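Local structure of purine nucleoside phosphorylase (Schistosoma mansoni, 5KO5) at the interface of chains A and B. The protein catalyses the reversible phosphorolysis of purine nucleosides such as inosine and guanosine, releasing the free purine base and ribose 1-phosphate. Residues are numbered along the deposited sequence; one frame, centred on the assembly and turned at random. Chains: chain A/B, Purine nucleoside phosphorylase.

The interface of chains A and B. Residues chain A 137, 147, 149, 162, 164, 228; chain B 200-202, 204, 207.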
ATOM      1  N   HIS A 137      14.650  -0.974   8.084  1.00 14.54           N
ATOM      2  CA  HIS A 137      13.646  -1.587   7.223  1.00 13.11           C
ATOM      3  C   HIS A 137      13.066  -0.607   6.214  1.00 12.98           C
ATOM      4  O   HIS A 137      13.161   0.615   6.367  1.00 13.30           O
ATOM      5  CB  HIS A 137      12.528  -2.282   8.014  1.00 12.85           C
ATOM      6  CG  HIS A 137      11.638  -1.363   8.800  1.00 12.07           C
ATOM      7  ND1 HIS A 137      11.359  -1.581  10.131  1.00 14.05           N
ATOM      8  CD2 HIS A 137      10.914  -0.272   8.437  1.00 13.32           C
ATOM      9  CE1 HIS A 137      10.523  -0.655  10.565  1.00 14.38           C
ATOM     10  NE2 HIS A 137      10.232   0.150   9.555  1.00 12.89           N
ATOM     11  N   ASN A 147       0.257   0.823   7.617  1.00  9.78           N
ATOM     12  CA  ASN A 147       1.099   0.703   8.804  1.00  8.96           C
ATOM     13  C   ASN A 147       0.288   0.064   9.929  1.00 10.00           C
ATOM     14  O   ASN A 147      -0.910   0.332  10.087  1.00 10.97           O
ATOM     15  CB  ASN A 147       1.550   2.112   9.213  1.00 11.02           C
ATOM     16  CG  ASN A 147       2.709   2.127  10.205  1.00 10.03           C
ATOM     17  OD1 ASN A 147       2.570   1.713  11.369  1.00 11.81           O
ATOM     18  ND2 ASN A 147       3.850   2.664   9.761  1.00 11.15           N
ATOM     19  N   LEU A 149       0.244   0.808  12.893  1.00 10.00           N
ATOM     20  CA  LEU A 149      -0.260   1.816  13.822  1.00 11.34           C
ATOM     21  C   LEU A 149      -1.379   2.691  13.254  1.00 10.58           C
ATOM     22  O   LEU A 149      -1.871   3.568  13.981  1.00 11.15           O
ATOM     23  CB  LEU A 149       0.893   2.698  14.343  1.00 11.12           C
ATOM     24  CG  LEU A 149       1.774   2.058  15.418  1.00 10.38           C
ATOM     25  CD1 LEU A 149       2.984   2.950  15.677  1.00 12.34           C
ATOM     26  CD2 LEU A 149       0.972   1.838  16.715  1.00 13.83           C
ATOM     27  N   PRO A 162       5.853   7.663  16.324  1.00 12.44           N
ATOM     28  CA  PRO A 162       7.138   7.122  16.787  1.00 14.66           C
ATOM     29  C   PRO A 162       8.227   7.322  15.751  1.00 12.63           C
ATOM     30  O   PRO A 162       7.987   7.225  14.544  1.00 13.87           O
ATOM     31  CB  PRO A 162       6.867   5.629  16.979  1.00 17.08           C
ATOM     32  CG  PRO A 162       5.413   5.434  16.819  1.00 17.65           C
ATOM     33  CD  PRO A 162       4.841   6.617  16.115  1.00 13.41           C
ATOM     34  N   LEU A 164      11.599   5.652  14.247  1.00 15.70           N
ATOM     35  CA  LEU A 164      12.087   4.288  14.088  1.00 15.13           C
ATOM     36  C   LEU A 164      13.596   4.210  13.926  1.00 17.58           C
ATOM     37  O   LEU A 164      14.116   3.135  13.593  1.00 18.21           O
ATOM     38  CB  LEU A 164      11.391   3.623  12.900  1.00 14.82           C
ATOM     39  CG  LEU A 164       9.866   3.567  13.004  1.00 14.38           C
ATOM     40  CD1 LEU A 164       9.286   2.953  11.745  1.00 15.98           C
ATOM     41  CD2 LEU A 164       9.429   2.758  14.222  1.00 15.35           C
ATOM     42  N   ILE A 228       7.395  -2.425  15.028  1.00 11.86           N
ATOM     43  CA  ILE A 228       6.823  -1.098  15.211  1.00 10.74           C
ATOM     44  C   ILE A 228       6.013  -1.034  16.497  1.00 11.70           C
ATOM     45  O   ILE A 228       6.114  -0.064  17.252  1.00 12.01           O
ATOM     46  CB  ILE A 228       6.013  -0.705  13.969  1.00 11.73           C
ATOM     47  CG1 ILE A 228       6.986  -0.399  12.829  1.00 11.36           C
ATOM     48  CG2 ILE A 228       5.085   0.485  14.250  1.00 12.24           C
ATOM     49  CD1 ILE A 228       6.316  -0.181  11.460  1.00 12.95           C
TER
ATOM     50  N   PRO B 200       1.597   6.246  10.849  1.00  9.51           N
ATOM     51  CA  PRO B 200       2.066   7.466  11.526  1.00 10.49           C
ATOM     52  C   PRO B 200       3.498   7.374  12.040  1.00 11.19           C
ATOM     53  O   PRO B 200       3.957   8.321  12.688  1.00 11.86           O
ATOM     54  CB  PRO B 200       1.108   7.577  12.709  1.00 10.26           C
ATOM     55  CG  PRO B 200       0.849   6.106  13.078  1.00 10.33           C
ATOM     56  CD  PRO B 200       0.794   5.380  11.739  1.00 10.65           C
ATOM     57  N   THR B 201       4.203   6.273  11.799  1.00 10.21           N
ATOM     58  CA  THR B 201       5.627   6.271  12.124  1.00 11.41           C
ATOM     59  C   THR B 201       6.348   7.212  11.174  1.00 11.17           C
ATOM     60  O   THR B 201       6.057   7.251   9.973  1.00 11.55           O
ATOM     61  CB  THR B 201       6.250   4.873  12.001  1.00 11.73           C
ATOM     62  OG1 THR B 201       6.003   4.337  10.696  1.00 10.98           O
ATOM     63  CG2 THR B 201       5.694   3.909  13.054  1.00 12.98           C
ATOM     64  N   TYR B 202       7.288   7.990  11.709  1.00 11.98           N
ATOM     65  CA  TYR B 202       8.134   8.781  10.832  1.00 11.61           C
ATOM     66  C   TYR B 202       8.855   7.868   9.851  1.00 12.32           C
ATOM     67  O   TYR B 202       9.067   6.678  10.111  1.00 13.61           O
ATOM     68  CB  TYR B 202       9.149   9.587  11.654  1.00 11.90           C
ATOM     69  CG  TYR B 202       8.522  10.752  12.373  1.00 10.92           C
ATOM     70  CD1 TYR B 202       7.944  11.787  11.650  1.00 15.02           C
ATOM     71  CD2 TYR B 202       8.491  10.822  13.761  1.00 13.08           C
ATOM     72  CE1 TYR B 202       7.359  12.866  12.292  1.00 15.51           C
ATOM     73  CE2 TYR B 202       7.904  11.905  14.415  1.00 15.02           C
ATOM     74  CZ  TYR B 202       7.336  12.913  13.672  1.00 15.65           C
ATOM     75  OH  TYR B 202       6.745  13.988  14.306  1.00 18.11           O
ATOM     76  N   SER B 204      11.512   5.852   8.195  1.00 13.06           N
ATOM     77  CA  SER B 204      12.698   5.234   8.764  1.00 13.22           C
ATOM     78  C   SER B 204      13.928   5.718   8.003  1.00 15.21           C
ATOM     79  O   SER B 204      13.814   6.175   6.860  1.00 14.19           O
ATOM     80  CB  SER B 204      12.593   3.715   8.670  1.00 13.90           C
ATOM     81  OG  SER B 204      12.841   3.268   7.343  1.00 13.94           O
ATOM     82  N   GLU B 207      13.951   4.080   4.683  1.00 13.77           N
ATOM     83  CA  GLU B 207      12.918   4.645   3.820  1.00 12.91           C
ATOM     84  C   GLU B 207      13.340   6.003   3.279  1.00 14.50           C
ATOM     85  O   GLU B 207      13.163   6.283   2.086  1.00 14.30           O
ATOM     86  CB  GLU B 207      11.594   4.740   4.578  1.00 12.59           C
ATOM     87  CG  GLU B 207      11.003   3.354   4.843  1.00 13.34           C
ATOM     88  CD  GLU B 207      10.013   3.316   5.979  1.00 13.41           C
ATOM     89  OE1 GLU B 207       9.699   4.366   6.572  1.00 14.19           O
ATOM     90  OE2 GLU B 207       9.555   2.203   6.298  1.00 12.78           O
TER
HETATM   91  O   HOH W   1       8.254   2.052   8.726  1.00 11.52           O
HETATM   92  O   HOH W   2      15.350   1.887   8.659  1.00 16.25           O
HETATM   93  O   HOH W   3       5.073   4.189   7.561  1.00 16.32           O
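Chain A hides 79 Å² of B:Thr201, whose side chain packs among A:Leu149, A:Pro162, A:Leu164 and A:Ile228. Its methyl CG2, anti to its own carbonyl carbon, is the leading tip and meets the branch methyl CG2 of A:Ile228 at 3.7 Å, the two side chains crossing at about a right angle. A:Leu149 brings CD1 to the same methyl, while A:Leu164 lays CD1 against B:Thr201 CB at 3.6 Å. The hydroxyl, set between the backbone N and carbonyl carbon (chi1 55°), turns instead to A:Asn147, whose ND2 donates to OG1 over 2.9 Å; the bond is bent, and OG1 lies 24° out of the amide plane. A:Leu149 N holds that amide by its other end, donating to OD1 on a lone pair in the carbonyl plane, and water 3 also links ND2 to the hydroxyl. B:Pro200, which follows a cis peptide bond, rests its ring CG on A:Leu149 CB. B:Tyr202 N donates to A:Pro162 O (3.0 Å), while the A:Pro162 ring lies by the methyl of B:Thr201 through CG.

At the other end of the patch, B:Ser204 OG donates to A:His137 O (2.8 Å), approaching nearly in line with the carbonyl. B:Ser204 is the N-cap of helix 205-213: its OG accepts from B:Glu207 N and B:Glu207 OE1 takes B:Ser204 N, a capping box that fixes the hydroxyl. OE2 lies at the edge of the A:His137 imidazole and reaches NE2 through water 1.

B:Tyr202 also belongs to the cytosine pocket, so this contact between neighbouring subunits of the trimer probably helps to position the base site. Chain A supplies strand 131-139, loops and helix 224-232; chain B supplies loop residues between 200 and 204 and the first turn of helix 205-213.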